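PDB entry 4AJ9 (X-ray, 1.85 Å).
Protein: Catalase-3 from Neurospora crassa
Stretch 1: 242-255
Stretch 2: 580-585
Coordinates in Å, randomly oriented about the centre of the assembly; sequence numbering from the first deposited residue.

Stretch 1 (242-255) EEAQVLAGKNADFH
Stretch 2 (580-585) ADATAF

How are the two backbones laid out? Residues 242-250 are helical, continuing a helix that begins earlier in the chain, with phi/psi near -65/-38 and hydrogen bonds such as Leu 247 N to Glu 243 O at 3.0 Å and Lys 250 N to Val 246 O at 2.8 Å. Asn 251 leaves helical geometry at -157/87 and opens a type I turn to Phe 254, where another helix starts; Asn 251 OD1 accepts a hydrogen bond from Asp 253 N at 2.9 Å. In the second stretch, Asp 581 is extended (-151/150), a 3-10 segment spans 582-584, and Phe 585 is extended again (-125/156). Ala 584 N donates to Asp 581 O at 3.2 Å, and Phe 585 N to Ala 582 O at 3.1 Å. The CA atoms of Leu 247 and Thr 583 lie 5.5 Å apart, those of Lys 250 and Asp 581 7.3 Å, so the two segments run in roughly opposite directions here.

What does Thr 583 do at the centre? Its CA-to-CB bond points toward the first stretch, which covers 114 Å² of the residue, the largest share in a contact burying 335 Å² in all. With chi1 at 54° (p), Thr 583 CG2 packs 3.6 Å from Glu 243 O and 3.8 Å from Val 246 CG1 (Val 246 chi1 t), while Thr 583 OG1 lies 3.6 Å from Leu 247 CD1 (Leu 247 chi1 t, chi2 p). These are van der Waals contacts; the hydroxyl's hydrogen bond stays within its own stretch, Thr 583 OG1 donating to Asp 581 OD2 at 2.6 Å. Thr 583 N donates to Asp 581 OD2 too, at 3.0 Å, so the Asp 581 side chain (chi1 -170°, chi2 85°) braces the short segment.

How do the charged groups meet? Lys 250 (m, m, t, t) reaches Asp 581 through a long salt bridge, NZ to OD1 at 3.9 Å; CE is nearer, 3.3 Å from Asp 581 OD1. Water 2 closes the gap: it accepts from Lys 250 NZ at 2.7 Å and donates to Asp 581 OD1 at 2.5 Å and Ala 580 O at 2.8 Å.

What links the stretches where no direct hydrogen bond crosses? Glu 243, with chi1 and chi2 both t, extends its carboxylate to water 1, which donates to Glu 243 OE2 and to Thr 583 O, both at 2.8 Å. Phe 254 (chi1 180°, chi2 73°) approaches the same carbonyl obliquely, its CE1 3.7 Å from Thr 583 O and 4.5 Å from Ala 584 CA.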

ATOM      1  N   GLU C 242      38.766 -14.142 -10.124  1.00 11.48           N
ATOM      2  CA  GLU C 242      39.059 -15.071  -9.035  1.00 10.64           C
ATOM      3  C   GLU C 242      39.173 -14.363  -7.681  1.00  8.45           C
ATOM      4  O   GLU C 242      38.916 -14.963  -6.651  1.00  6.64           O
ATOM      5  CB  GLU C 242      40.321 -15.908  -9.333  1.00 10.84           C
ATOM      6  CG  GLU C 242      41.561 -15.117  -9.715  1.00 11.65           C
ATOM      7  CD  GLU C 242      41.676 -14.844 -11.213  1.00 10.80           C
ATOM      8  OE1 GLU C 242      40.638 -14.800 -11.911  1.00  7.95           O
ATOM      9  OE2 GLU C 242      42.819 -14.663 -11.690  1.00 10.96           O
ATOM     10  N   GLU C 243      39.564 -13.091  -7.703  1.00  8.28           N
ATOM     11  CA  GLU C 243      39.640 -12.251  -6.511  1.00  7.72           C
ATOM     12  C   GLU C 243      38.248 -11.795  -6.090  1.00  6.56           C
ATOM     13  O   GLU C 243      37.857 -11.918  -4.925  1.00  7.81           O
ATOM     14  CB  GLU C 243      40.476 -11.016  -6.839  1.00  7.58           C
ATOM     15  CG  GLU C 243      40.621  -9.979  -5.735  1.00  7.99           C
ATOM     16  CD  GLU C 243      41.460  -8.798  -6.194  1.00  7.35           C
ATOM     17  OE1 GLU C 243      41.570  -8.594  -7.429  1.00  7.73           O
ATOM     18  OE2 GLU C 243      42.028  -8.089  -5.333  1.00  9.29           O
ATOM     19  N   ALA C 244      37.516 -11.238  -7.051  1.00  5.49           N
ATOM     20  CA  ALA C 244      36.163 -10.730  -6.814  1.00  6.49           C
ATOM     21  C   ALA C 244      35.251 -11.785  -6.195  1.00  5.24           C
ATOM     22  O   ALA C 244      34.386 -11.462  -5.379  1.00  6.78           O
ATOM     23  CB  ALA C 244      35.555 -10.202  -8.113  1.00  9.14           C
ATOM     24  N   GLN C 245      35.459 -13.045  -6.566  1.00 10.10           N
ATOM     25  CA  GLN C 245      34.638 -14.137  -6.044  1.00 10.23           C
ATOM     26  C   GLN C 245      34.880 -14.397  -4.563  1.00  5.86           C
ATOM     27  O   GLN C 245      33.938 -14.558  -3.799  1.00  5.99           O
ATOM     28  CB  GLN C 245      34.886 -15.417  -6.822  1.00 13.42           C
ATOM     29  CG  GLN C 245      34.314 -15.423  -8.214  1.00  9.20           C
ATOM     30  CD  GLN C 245      34.225 -16.824  -8.747  1.00  8.93           C
ATOM     31  OE1 GLN C 245      35.238 -17.493  -8.911  1.00 14.25           O
ATOM     32  NE2 GLN C 245      33.005 -17.296  -8.978  1.00 16.91           N
ATOM     33  N   VAL C 246      36.143 -14.462  -4.164  1.00  6.31           N
ATOM     34  CA  VAL C 246      36.469 -14.660  -2.757  1.00  8.16           C
ATOM     35  C   VAL C 246      36.002 -13.456  -1.950  1.00  6.62           C
ATOM     36  O   VAL C 246      35.474 -13.590  -0.844  1.00 10.65           O
ATOM     37  CB  VAL C 246      37.979 -14.889  -2.563  1.00  6.16           C
ATOM     38  CG1 VAL C 246      38.337 -14.855  -1.089  1.00  4.89           C
ATOM     39  CG2 VAL C 246      38.396 -16.217  -3.216  1.00  5.67           C
ATOM     40  N   LEU C 247      36.177 -12.275  -2.524  1.00  5.89           N
ATOM     41  CA  LEU C 247      35.799 -11.030  -1.857  1.00  7.95           C
ATOM     42  C   LEU C 247      34.299 -10.950  -1.589  1.00  5.77           C
ATOM     43  O   LEU C 247      33.881 -10.411  -0.563  1.00  9.93           O
ATOM     44  CB  LEU C 247      36.257  -9.827  -2.686  1.00  6.04           C
ATOM     45  CG  LEU C 247      36.097  -8.405  -2.138  1.00  3.74           C
ATOM     46  CD1 LEU C 247      36.427  -8.322  -0.646  1.00  7.71           C
ATOM     47  CD2 LEU C 247      36.968  -7.453  -2.953  1.00  6.74           C
ATOM     48  N   ALA C 248      33.494 -11.489  -2.506  1.00  6.36           N
ATOM     49  CA  ALA C 248      32.040 -11.532  -2.330  1.00  3.24           C
ATOM     50  C   ALA C 248      31.690 -12.238  -1.019  1.00  8.29           C
ATOM     51  O   ALA C 248      30.743 -11.853  -0.328  1.00  9.94           O
ATOM     52  CB  ALA C 248      31.378 -12.254  -3.503  1.00  4.13           C
ATOM     53  N   GLY C 249      32.455 -13.278  -0.693  1.00  6.22           N
ATOM     54  CA  GLY C 249      32.243 -14.042   0.525  1.00  5.54           C
ATOM     55  C   GLY C 249      32.904 -13.416   1.735  1.00  6.41           C
ATOM     56  O   GLY C 249      32.301 -13.316   2.800  1.00 12.27           O
ATOM     57  N   LYS C 250      34.146 -12.968   1.571  1.00  5.90           N
ATOM     58  CA  LYS C 250      34.899 -12.380   2.680  1.00  5.30           C
ATOM     59  C   LYS C 250      34.395 -10.988   3.107  1.00  5.49           C
ATOM     60  O   LYS C 250      34.480 -10.630   4.284  1.00  6.47           O
ATOM     61  CB  LYS C 250      36.395 -12.320   2.323  1.00  4.58           C
ATOM     62  CG  LYS C 250      37.037 -13.694   2.138  1.00  6.12           C
ATOM     63  CD  LYS C 250      37.414 -14.308   3.499  1.00  6.57           C
ATOM     64  CE  LYS C 250      37.977 -15.723   3.355  1.00  6.19           C
ATOM     65  NZ  LYS C 250      38.398 -16.322   4.674  1.00  3.95           N
ATOM     66  N   ASN C 251      33.883 -10.200   2.162  1.00  5.80           N
ATOM     67  CA  ASN C 251      33.311  -8.891   2.502  1.00  3.62           C
ATOM     68  C   ASN C 251      32.305  -8.385   1.462  1.00  7.72           C
ATOM     69  O   ASN C 251      32.651  -7.647   0.543  1.00  7.27           O
ATOM     70  CB  ASN C 251      34.400  -7.840   2.744  1.00  7.14           C
ATOM     71  CG  ASN C 251      33.831  -6.523   3.267  1.00  5.57           C
ATOM     72  OD1 ASN C 251      32.627  -6.415   3.516  1.00  7.16           O
ATOM     73  ND2 ASN C 251      34.693  -5.519   3.443  1.00  7.27           N
ATOM     74  N   ALA C 252      31.053  -8.785   1.622  1.00  3.26           N
ATOM     75  CA  ALA C 252      30.013  -8.408   0.688  1.00  6.62           C
ATOM     76  C   ALA C 252      29.865  -6.884   0.622  1.00  2.55           C
ATOM     77  O   ALA C 252      29.309  -6.350  -0.336  1.00  5.10           O
ATOM     78  CB  ALA C 252      28.697  -9.062   1.090  1.00  4.10           C
ATOM     79  N   ASP C 253      30.386  -6.198   1.631  1.00  2.25           N
ATOM     80  CA  ASP C 253      30.226  -4.753   1.756  1.00  4.49           C
ATOM     81  C   ASP C 253      31.451  -3.977   1.295  1.00  5.78           C
ATOM     82  O   ASP C 253      31.624  -2.806   1.630  1.00  3.20           O
ATOM     83  CB  ASP C 253      29.922  -4.416   3.209  1.00  6.22           C
ATOM     84  CG  ASP C 253      28.650  -5.085   3.689  1.00  5.57           C
ATOM     85  OD1 ASP C 253      27.604  -4.827   3.068  1.00  6.70           O
ATOM     86  OD2 ASP C 253      28.700  -5.882   4.653  1.00  6.52           O
ATOM     87  N   PHE C 254      32.295  -4.633   0.513  1.00  6.04           N
ATOM     88  CA  PHE C 254      33.600  -4.071   0.176  1.00  4.99           C
ATOM     89  C   PHE C 254      33.478  -2.661  -0.401  1.00  4.30           C
ATOM     90  O   PHE C 254      34.191  -1.744   0.018  1.00  4.41           O
ATOM     91  CB  PHE C 254      34.313  -5.002  -0.807  1.00  5.36           C
ATOM     92  CG  PHE C 254      35.695  -4.527  -1.233  1.00 11.83           C
ATOM     93  CD1 PHE C 254      36.772  -4.587  -0.351  1.00 11.28           C
ATOM     94  CD2 PHE C 254      35.923  -4.086  -2.532  1.00  6.69           C
ATOM     95  CE1 PHE C 254      38.041  -4.178  -0.744  1.00 11.04           C
ATOM     96  CE2 PHE C 254      37.190  -3.681  -2.933  1.00 12.75           C
ATOM     97  CZ  PHE C 254      38.253  -3.726  -2.029  1.00 10.50           C
ATOM     98  N   HIS C 255      32.582  -2.479  -1.365  1.00  4.39           N
ATOM     99  CA  HIS C 255      32.477  -1.181  -2.037  1.00  3.52           C
ATOM    100  C   HIS C 255      31.803  -0.109  -1.173  1.00  4.93           C
ATOM    101  O   HIS C 255      32.250   1.040  -1.135  1.00  4.35           O
ATOM    102  CB  HIS C 255      31.767  -1.302  -3.386  1.00  4.72           C
ATOM    103  CG  HIS C 255      32.591  -1.960  -4.451  1.00  5.74           C
ATOM    104  ND1 HIS C 255      32.046  -2.439  -5.624  1.00  7.33           N
ATOM    105  CD2 HIS C 255      33.921  -2.218  -4.523  1.00  6.40           C
ATOM    106  CE1 HIS C 255      33.001  -2.969  -6.369  1.00  6.35           C
ATOM    107  NE2 HIS C 255      34.148  -2.851  -5.721  1.00  5.42           N
ATOM    108  N   ALA C 580      41.609 -11.935   8.644  1.00  7.09           N
ATOM    109  CA  ALA C 580      42.229 -11.292   7.479  1.00  8.18           C
ATOM    110  C   ALA C 580      42.102 -12.083   6.183  1.00 11.89           C
ATOM    111  O   ALA C 580      42.041 -13.318   6.179  1.00  9.49           O
ATOM    112  CB  ALA C 580      43.688 -10.983   7.749  1.00  7.53           C
ATOM    113  N   ASP C 581      42.078 -11.354   5.077  1.00 12.50           N
ATOM    114  CA  ASP C 581      42.090 -11.968   3.761  1.00  7.31           C
ATOM    115  C   ASP C 581      42.770 -11.021   2.772  1.00  7.16           C
ATOM    116  O   ASP C 581      42.710  -9.807   2.931  1.00  6.94           O
ATOM    117  CB  ASP C 581      40.668 -12.301   3.310  1.00  6.14           C
ATOM    118  CG  ASP C 581      40.645 -13.156   2.062  1.00  6.81           C
ATOM    119  OD1 ASP C 581      40.756 -14.400   2.187  1.00  8.25           O
ATOM    120  OD2 ASP C 581      40.528 -12.585   0.959  1.00  6.76           O
ATOM    121  N   ALA C 582      43.413 -11.570   1.752  1.00  7.48           N
ATOM    122  CA  ALA C 582      44.128 -10.735   0.792  1.00  9.29           C
ATOM    123  C   ALA C 582      43.190  -9.792   0.035  1.00  8.71           C
ATOM    124  O   ALA C 582      43.614  -8.726  -0.409  1.00  9.17           O
ATOM    125  CB  ALA C 582      44.901 -11.596  -0.187  1.00  7.96           C
ATOM    126  N   THR C 583      41.927 -10.200  -0.123  1.00  8.07           N
ATOM    127  CA  THR C 583      40.946  -9.413  -0.872  1.00  5.55           C
ATOM    128  C   THR C 583      40.744  -8.018  -0.281  1.00  8.13           C
ATOM    129  O   THR C 583      40.234  -7.123  -0.959  1.00  7.83           O
ATOM    130  CB  THR C 583      39.558 -10.108  -0.948  1.00  4.77           C
ATOM    131  OG1 THR C 583      39.105 -10.439   0.375  1.00  4.68           O
ATOM    132  CG2 THR C 583      39.608 -11.361  -1.815  1.00  8.33           C
ATOM    133  N   ALA C 584      41.133  -7.837   0.980  1.00  5.47           N
ATOM    134  CA  ALA C 584      40.915  -6.568   1.678  1.00  6.96           C
ATOM    135  C   ALA C 584      41.953  -5.505   1.338  1.00  9.51           C
ATOM    136  O   ALA C 584      41.782  -4.328   1.669  1.00 11.35           O
ATOM    137  CB  ALA C 584      40.888  -6.782   3.176  1.00  9.91           C
ATOM    138  N   PHE C 585      43.029  -5.922   0.685  1.00  6.85           N
ATOM    139  CA  PHE C 585      44.181  -5.052   0.513  1.00  9.13           C
ATOM    140  C   PHE C 585      44.576  -4.884  -0.941  1.00  8.04           C
ATOM    141  O   PHE C 585      44.298  -5.733  -1.779  1.00  9.92           O
ATOM    142  CB  PHE C 585      45.376  -5.593   1.311  1.00 12.92           C
ATOM    143  CG  PHE C 585      45.028  -5.965   2.719  1.00  8.67           C
ATOM    144  CD1 PHE C 585      44.655  -4.992   3.623  1.00  4.25           C
ATOM    145  CD2 PHE C 585      45.047  -7.285   3.125  1.00  9.96           C
ATOM    146  CE1 PHE C 585      44.323  -5.325   4.920  1.00  9.43           C
ATOM    147  CE2 PHE C 585      44.721  -7.623   4.422  1.00 13.59           C
ATOM    148  CZ  PHE C 585      44.344  -6.644   5.311  1.00  7.51           C
TER
HETATM  149  O   HOH W   1      41.049  -6.259  -3.490  1.00  9.05           O
HETATM  150  O   HOH W   2      40.833 -15.263   4.581  1.00 10.92           O